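Long-range contacts in Rab3 interacting molecule variant 2 (PDB 4TS6), which probably helps to organise neurotransmitter release at presynaptic active zones, as a Rab3-interacting protein represented here by its C2A domain: residues V30-L35 against P73-T78; R44-K49 against G68-P73; C87-R92 against I115-H120. All blocks are in the same frame, centred on the assembly; numbering follows the deposited sequence.

Contact 1: V30-L35 against P73-T78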
# COMPACT_ATOMS: atom_id res chain seq x y z
N VAL A 30 7.39 -0.36 2.57
CA VAL A 30 8.75 -0.86 2.67
C VAL A 30 8.92 -2.06 1.77
O VAL A 30 9.71 -2.05 0.82
CB VAL A 30 9.10 -1.22 4.10
CG1 VAL A 30 10.54 -1.69 4.21
CG2 VAL A 30 8.86 -0.02 5.00
N CYS A 31 8.14 -3.10 2.05
CA CYS A 31 8.25 -4.36 1.33
C CYS A 31 7.03 -5.20 1.61
O CYS A 31 6.17 -4.81 2.41
CB CYS A 31 9.49 -5.13 1.79
SG CYS A 31 9.34 -5.84 3.45
N ALA A 32 6.96 -6.36 0.96
CA ALA A 32 5.94 -7.35 1.24
C ALA A 32 6.66 -8.67 1.27
O ALA A 32 7.72 -8.80 0.68
CB ALA A 32 4.87 -7.36 0.15
N THR A 33 6.09 -9.66 1.96
CA THR A 33 6.75 -10.94 2.10
C THR A 33 5.72 -12.06 2.09
O THR A 33 4.56 -11.83 2.42
CB THR A 33 7.58 -10.99 3.42
OG1 THR A 33 8.49 -12.09 3.38
CG2 THR A 33 6.69 -11.14 4.63
N GLY A 34 6.13 -13.27 1.71
CA GLY A 34 5.27 -14.43 1.81
C GLY A 34 4.16 -14.52 0.77
O GLY A 34 3.18 -15.25 0.95
N LEU A 35 4.29 -13.77 -0.32
CA LEU A 35 3.30 -13.85 -1.38
C LEU A 35 3.32 -15.23 -2.02
O LEU A 35 4.35 -15.90 -2.06
CB LEU A 35 3.56 -12.79 -2.44
CG LEU A 35 3.73 -11.37 -1.90
CD1 LEU A 35 3.92 -10.41 -3.05
CD2 LEU A 35 2.55 -10.94 -1.03
N PRO A 73 8.79 -8.68 -2.64
CA PRO A 73 9.14 -7.39 -3.26
C PRO A 73 9.57 -6.35 -2.23
O PRO A 73 8.97 -6.26 -1.16
CB PRO A 73 7.82 -6.94 -3.89
CG PRO A 73 6.74 -7.58 -3.00
CD PRO A 73 7.34 -8.94 -2.67
N ARG A 74 10.60 -5.57 -2.55
CA ARG A 74 10.97 -4.42 -1.72
C ARG A 74 10.88 -3.15 -2.56
O ARG A 74 11.44 -3.08 -3.66
CB ARG A 74 12.39 -4.59 -1.15
CG ARG A 74 12.61 -5.91 -0.41
CD ARG A 74 13.97 -5.98 0.27
NE ARG A 74 14.15 -4.91 1.25
CZ ARG A 74 13.77 -4.99 2.52
NH1 ARG A 74 13.20 -6.09 2.97
NH2 ARG A 74 13.97 -3.97 3.34
N TRP A 75 10.18 -2.15 -2.05
CA TRP A 75 10.03 -0.89 -2.78
C TRP A 75 10.76 0.27 -2.11
O TRP A 75 11.39 1.09 -2.78
CB TRP A 75 8.55 -0.54 -2.99
CG TRP A 75 7.74 -1.60 -3.68
CD1 TRP A 75 7.70 -1.88 -5.02
CD2 TRP A 75 6.83 -2.51 -3.05
NE1 TRP A 75 6.83 -2.93 -5.26
CE2 TRP A 75 6.27 -3.32 -4.07
CE3 TRP A 75 6.42 -2.71 -1.73
CZ2 TRP A 75 5.33 -4.33 -3.79
CZ3 TRP A 75 5.49 -3.71 -1.45
CH2 TRP A 75 4.95 -4.50 -2.48
N GLY A 76 10.69 0.33 -0.77
CA GLY A 76 11.21 1.46 -0.03
C GLY A 76 10.65 2.79 -0.53
O GLY A 76 11.37 3.78 -0.61
N GLN A 77 9.36 2.80 -0.86
CA GLN A 77 8.75 3.93 -1.56
C GLN A 77 7.86 4.77 -0.65
O GLN A 77 6.95 4.24 -0.00
CB GLN A 77 7.91 3.40 -2.72
CG GLN A 77 7.62 4.42 -3.81
CD GLN A 77 8.10 3.97 -5.19
OE1 GLN A 77 8.22 2.77 -5.50
NE2 GLN A 77 8.36 4.95 -6.04
N THR A 78 8.11 6.08 -0.61
CA THR A 78 7.33 6.99 0.25
C THR A 78 6.39 7.85 -0.58
O THR A 78 6.77 8.37 -1.63
CB THR A 78 8.27 7.87 1.09
OG1 THR A 78 8.96 7.04 2.03
CG2 THR A 78 7.49 8.94 1.85

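Contact 2: R44-K49 against G68-P73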
# COMPACT_ATOMS: atom_id res chain seq x y z
N ARG A 44 5.62 -13.76 -8.93
CA ARG A 44 4.80 -12.62 -9.29
C ARG A 44 5.67 -11.41 -9.62
O ARG A 44 6.88 -11.41 -9.39
CB ARG A 44 3.85 -12.30 -8.13
CG ARG A 44 2.96 -13.48 -7.79
CD ARG A 44 1.77 -13.08 -6.95
NE ARG A 44 0.97 -14.25 -6.62
CZ ARG A 44 -0.16 -14.58 -7.24
NH1 ARG A 44 -0.82 -15.67 -6.87
NH2 ARG A 44 -0.63 -13.83 -8.22
N ASN A 45 5.03 -10.38 -10.16
CA ASN A 45 5.67 -9.11 -10.43
C ASN A 45 4.85 -8.05 -9.74
O ASN A 45 4.05 -7.36 -10.38
CB ASN A 45 5.71 -8.82 -11.93
CG ASN A 45 6.34 -9.93 -12.73
OD1 ASN A 45 7.51 -10.25 -12.53
ND2 ASN A 45 5.58 -10.52 -13.65
N PRO A 46 5.05 -7.92 -8.43
CA PRO A 46 4.20 -7.12 -7.54
C PRO A 46 4.43 -5.61 -7.60
O PRO A 46 5.57 -5.15 -7.66
CB PRO A 46 4.58 -7.64 -6.13
CG PRO A 46 5.47 -8.85 -6.35
CD PRO A 46 6.10 -8.64 -7.69
N TYR A 47 3.34 -4.84 -7.58
CA TYR A 47 3.38 -3.40 -7.34
C TYR A 47 2.18 -3.09 -6.49
O TYR A 47 1.26 -3.91 -6.38
CB TYR A 47 3.30 -2.58 -8.63
CG TYR A 47 2.01 -2.75 -9.42
CD1 TYR A 47 1.87 -3.80 -10.33
CD2 TYR A 47 0.96 -1.86 -9.28
CE1 TYR A 47 0.69 -3.95 -11.08
CE2 TYR A 47 -0.22 -2.01 -10.01
CZ TYR A 47 -0.34 -3.05 -10.91
OH TYR A 47 -1.52 -3.17 -11.64
N ALA A 48 2.18 -1.90 -5.89
CA ALA A 48 1.09 -1.55 -5.01
C ALA A 48 0.44 -0.27 -5.47
O ALA A 48 1.09 0.60 -6.05
CB ALA A 48 1.58 -1.42 -3.57
N LYS A 49 -0.86 -0.17 -5.23
CA LYS A 49 -1.57 1.06 -5.49
C LYS A 49 -2.08 1.55 -4.15
O LYS A 49 -2.48 0.74 -3.31
CB LYS A 49 -2.73 0.81 -6.45
CG LYS A 49 -2.63 1.58 -7.75
CD LYS A 49 -3.02 0.76 -8.97
CE LYS A 49 -4.52 0.52 -9.09
NZ LYS A 49 -4.89 0.00 -10.45
N GLY A 68 10.33 -7.19 -10.45
CA GLY A 68 10.20 -8.38 -11.27
C GLY A 68 10.36 -9.70 -10.54
O GLY A 68 11.22 -9.83 -9.67
N THR A 69 9.52 -10.67 -10.90
CA THR A 69 9.64 -12.09 -10.51
C THR A 69 10.11 -12.35 -9.07
O THR A 69 11.26 -12.72 -8.85
CB THR A 69 10.50 -12.87 -11.53
OG1 THR A 69 11.89 -12.62 -11.29
CG2 THR A 69 10.14 -12.42 -12.92
N THR A 70 9.22 -12.16 -8.11
CA THR A 70 9.59 -12.30 -6.70
C THR A 70 8.36 -12.45 -5.80
O THR A 70 7.29 -11.91 -6.09
CB THR A 70 10.40 -11.06 -6.22
OG1 THR A 70 10.79 -11.22 -4.85
CG2 THR A 70 9.57 -9.80 -6.35
N CYS A 71 8.52 -13.18 -4.69
CA CYS A 71 7.46 -13.25 -3.69
C CYS A 71 7.79 -12.37 -2.49
O CYS A 71 7.04 -12.33 -1.51
CB CYS A 71 7.26 -14.68 -3.22
SG CYS A 71 6.96 -15.83 -4.55
N GLU A 72 8.92 -11.66 -2.58
CA GLU A 72 9.37 -10.78 -1.50
C GLU A 72 9.76 -9.41 -2.06
O GLU A 72 10.92 -9.01 -1.97
CB GLU A 72 10.58 -11.40 -0.80
CG GLU A 72 10.47 -12.91 -0.57
CD GLU A 72 9.66 -13.25 0.67
OE1 GLU A 72 9.67 -12.43 1.61
OE2 GLU A 72 9.03 -14.33 0.70
N PRO A 73 8.79 -8.68 -2.64
CA PRO A 73 9.14 -7.39 -3.26
C PRO A 73 9.57 -6.35 -2.23
O PRO A 73 8.97 -6.26 -1.16
CB PRO A 73 7.82 -6.94 -3.89
CG PRO A 73 6.74 -7.58 -3.00
CD PRO A 73 7.34 -8.94 -2.67

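Contact 3: C87-R92 against I115-H120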
# COMPACT_ATOMS: atom_id res chain seq x y z
N CYS A 87 -7.31 15.79 12.18
CA CYS A 87 -8.72 15.44 12.34
C CYS A 87 -9.39 15.15 11.00
O CYS A 87 -10.40 14.44 10.95
CB CYS A 87 -9.47 16.51 13.12
SG CYS A 87 -9.48 18.11 12.32
N ASP A 88 -8.82 15.66 9.91
CA ASP A 88 -9.34 15.40 8.57
C ASP A 88 -9.18 13.94 8.17
O ASP A 88 -9.79 13.48 7.21
CB ASP A 88 -8.65 16.29 7.54
CG ASP A 88 -9.02 17.74 7.69
OD1 ASP A 88 -10.19 18.03 8.02
OD2 ASP A 88 -8.13 18.60 7.49
N LEU A 89 -8.36 13.21 8.92
CA LEU A 89 -8.13 11.81 8.60
C LEU A 89 -9.24 10.94 9.18
O LEU A 89 -9.39 9.78 8.80
CB LEU A 89 -6.78 11.35 9.16
CG LEU A 89 -5.55 12.08 8.62
CD1 LEU A 89 -4.28 11.52 9.23
CD2 LEU A 89 -5.48 11.98 7.12
N ASN A 90 -10.03 11.51 10.09
CA ASN A 90 -11.08 10.72 10.72
C ASN A 90 -12.17 10.47 9.71
O ASN A 90 -12.70 11.41 9.13
CB ASN A 90 -11.62 11.44 11.95
CG ASN A 90 -10.54 11.76 12.95
OD1 ASN A 90 -9.51 11.08 12.99
ND2 ASN A 90 -10.75 12.80 13.75
N GLY A 91 -12.47 9.20 9.49
CA GLY A 91 -13.50 8.84 8.53
C GLY A 91 -12.90 8.47 7.18
O GLY A 91 -13.59 7.90 6.32
N ARG A 92 -11.63 8.79 6.99
CA ARG A 92 -10.94 8.35 5.77
C ARG A 92 -10.23 7.01 5.94
O ARG A 92 -9.95 6.58 7.07
CB ARG A 92 -9.95 9.40 5.29
CG ARG A 92 -10.60 10.75 5.10
CD ARG A 92 -9.84 11.56 4.09
NE ARG A 92 -10.11 12.98 4.30
CZ ARG A 92 -9.74 13.94 3.47
NH1 ARG A 92 -9.08 13.64 2.35
NH2 ARG A 92 -10.03 15.21 3.77
N ILE A 115 -6.50 0.70 6.08
CA ILE A 115 -6.27 1.26 7.40
C ILE A 115 -7.30 2.32 7.76
O ILE A 115 -7.53 3.24 6.99
CB ILE A 115 -4.83 1.80 7.53
CG1 ILE A 115 -3.86 0.60 7.50
CG2 ILE A 115 -4.66 2.57 8.82
CD1 ILE A 115 -2.40 0.97 7.36
N ASP A 116 -7.95 2.14 8.91
CA ASP A 116 -8.90 3.12 9.45
C ASP A 116 -8.09 4.19 10.19
O ASP A 116 -7.71 4.00 11.34
CB ASP A 116 -9.90 2.44 10.39
CG ASP A 116 -11.16 3.27 10.65
OD1 ASP A 116 -11.12 4.52 10.49
OD2 ASP A 116 -12.20 2.68 11.01
N LEU A 117 -7.82 5.30 9.52
CA LEU A 117 -6.84 6.27 10.03
C LEU A 117 -7.27 6.91 11.33
O LEU A 117 -6.44 7.39 12.09
CB LEU A 117 -6.54 7.33 8.99
CG LEU A 117 -5.89 6.77 7.73
CD1 LEU A 117 -5.94 7.78 6.60
CD2 LEU A 117 -4.46 6.40 8.05
N ALA A 118 -8.58 6.93 11.59
CA ALA A 118 -9.09 7.56 12.79
C ALA A 118 -8.52 6.87 14.04
O ALA A 118 -8.33 7.51 15.08
CB ALA A 118 -10.61 7.52 12.80
N HIS A 119 -8.22 5.58 13.91
CA HIS A 119 -7.76 4.78 15.04
C HIS A 119 -6.26 4.43 14.98
O HIS A 119 -5.79 3.60 15.76
CB HIS A 119 -8.61 3.51 15.17
CG HIS A 119 -10.08 3.79 15.29
ND1 HIS A 119 -10.60 4.56 16.32
CD2 HIS A 119 -11.12 3.43 14.52
CE1 HIS A 119 -11.91 4.65 16.17
NE2 HIS A 119 -12.26 3.97 15.08
N HIS A 120 -5.53 5.07 14.08
CA HIS A 120 -4.08 4.85 13.98
C HIS A 120 -3.25 5.95 14.67
O HIS A 120 -3.65 7.11 14.69
CB HIS A 120 -3.65 4.70 12.51
CG HIS A 120 -2.41 3.89 12.33
ND1 HIS A 120 -1.15 4.36 12.65
CD2 HIS A 120 -2.23 2.62 11.87
CE1 HIS A 120 -0.25 3.43 12.38
NE2 HIS A 120 -0.88 2.37 11.91
O HOH W 1 -10.93 6.85 9.57

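Contact 1: V30-L35 against P73-T78
An antiparallel strand pair at the edge of a C2-type beta sandwich holds this contact, with a G1 beta bulge where Gly76 and Gln77 both face Leu29. The axes of 30-33 and 74-78 lie 150° apart, and Cys31 and Arg74 form a non-hydrogen-bonded pair. Ala32 N reaches Pro73 O at 2.9 Å, nearly along the C=O axis. Val30 O, in contrast, is gripped by two donors. Gly76 N, 3.0 Å from Val30 O, lies on a lone pair with a nearly straight bond (170°), whereas Trp75 N, 2.9 Å from the same Val30 O, stands above the carbonyl plane. The positive phi of Gly76 suits the bulge.

Trp75 has its CG anti to the carbonyl carbon, which turns the six-membered ring of the indole toward Cys31 and Ala32 of the neighbouring strand. Its CZ3 meets Cys31 C at 3.7 Å and its CH2 meets Ala32 CB at 3.9 Å, while Pro73 CB sits over one ring face, toward the rim. An alanine in place of Trp75 would probably loosen this strand junction, since the ring's contacts with Cys31, Ala32 and Pro73 would be lost. Leu35 and Pro73 meet tip to tip, CD1 to CD at 3.7 Å. Arg74, bent at chi3, folds back so that Cys31 CB lies 4.0 Å above one face of its guanidinium, again off-centre.

Strand 24-33 continues the sheet to strand 11-19 through backbone bonds of Val30 and Cys31 with Gln13. Leu35 and Trp75 also touch Pro46 of strand 46-53, in the facing sheet.

Contact 2: R44-K49 against G68-P73
The carboxamide of Asn45 is the flat group that carries the polar half of this contact, and it is held at both ends: Thr69 N approaches OD1 in the carbonyl plane, and ND2 bonds to Tyr101 O. The bond from Thr69 N to Asn45 OD1 is short, 2.6 Å, and almost straight at 171°. With CG anti to the carbonyl carbon, the Asn45 side chain runs beside that of Thr69, pointing the same way, so Thr69 CG2 comes within 3.4 Å of the same OD1. One residue further on, Thr70 N donates to Arg44 O, 2.8 Å away and also in the carbonyl plane. Thr69 takes a positive phi of 38°, and successive N-H groups of the loop thereby meet a side-chain and a backbone oxygen. The Arg44 guanidinium reaches elsewhere, its NE bonding to Ser36 O, whereas the backbone N of Arg44 is buried by the contact and has no partner in the model.

The apolar half centres on Pro46. Its ring crosses Pro73 at about a right angle, CG to CG at 3.8 Å, and also crosses Thr70, whose CG2 lies 3.9 Å from Pro46 CD. Thr70 OG1, anti to the backbone N, accepts from Glu72 N at 3.0 Å in an ST turn, a bond that probably helps to hold the rotamer that puts CG2 beside the proline.

Arg44 and Asn45 lead into strand 46-53, which begins at Pro46, at the end of the sandwich whose loops hold calcium in calcium-binding C2 domains. There Asn45 N bonds to Asp100 at the end of strand 93-100, while the loop 68-73 passes on into strand 74-81 of the other sheet.

Contact 3: C87-R92 against I115-H120
A water sits between the two segments and meets polar atoms of both. Gly91 N, 2.8 Å from the water oxygen, and Ala118 N, 3.1 Å from it, both donate to it. The water is in turn placed to donate to Arg92 O at 2.7 Å and to Asp116 OD1 at 2.5 Å, although acceptors outnumber its protons; a charged Asp116 would probably polarise it. Alongside, Leu117 N makes a weak, long bond of 3.5 Å to Arg92 O, the one direct hydrogen bond between the segments. Asn90 OD1 lies against Ala118, 3.6 Å from its CA, but its polar partner is Arg86 NH2. The apolar touch is between Leu89 CB and Leu117 CB, 4.0 Å apart.

Leu89 to Arg92 form a type II beta turn, closed by Arg92 N to Leu89 O, and Gly91, with a phi of 97°, occupies the position where a side chain would clash with the preceding carbonyl oxygen. The turn leads into strand 93-100 of the C2 sandwich, and its partner is the short 3-10 segment 117-118 that follows strand 108-116. These two strands are neighbours in one antiparallel sheet, so the contact carries their pairing on beyond the backbone bonding of Ile115 with Leu94.

A second layer fixes these pieces. Arg92 NE bonds weakly back to Asp88 O, 3.0 Å away, and Asp88 is salt-bridged to Arg85. Leu117 rests on Leu16 of strand 11-19 and Leu52 of strand 46-53, while Leu89 packs on Leu84 and Leu122.

In the fold
Following the chain from the N terminus, contact 1 is the first of the three to open: it pairs the end of strand 24-33 with the start of strand 74-81 and so closes a loop that includes strand 46-53. Nested inside that loop, contact 2 joins the start of strand 46-53 to the segment leading into strand 74-81. The two share Pro73, and their centres lie about 8 Å apart at one end of the sandwich, where the two sheets are tied together. Contact 3 opens only after both have closed. It joins the turn before strand 93-100 to the end of strand 108-116, on the opposite side of the chain's centre, about 23 Å from contact 1 between centres.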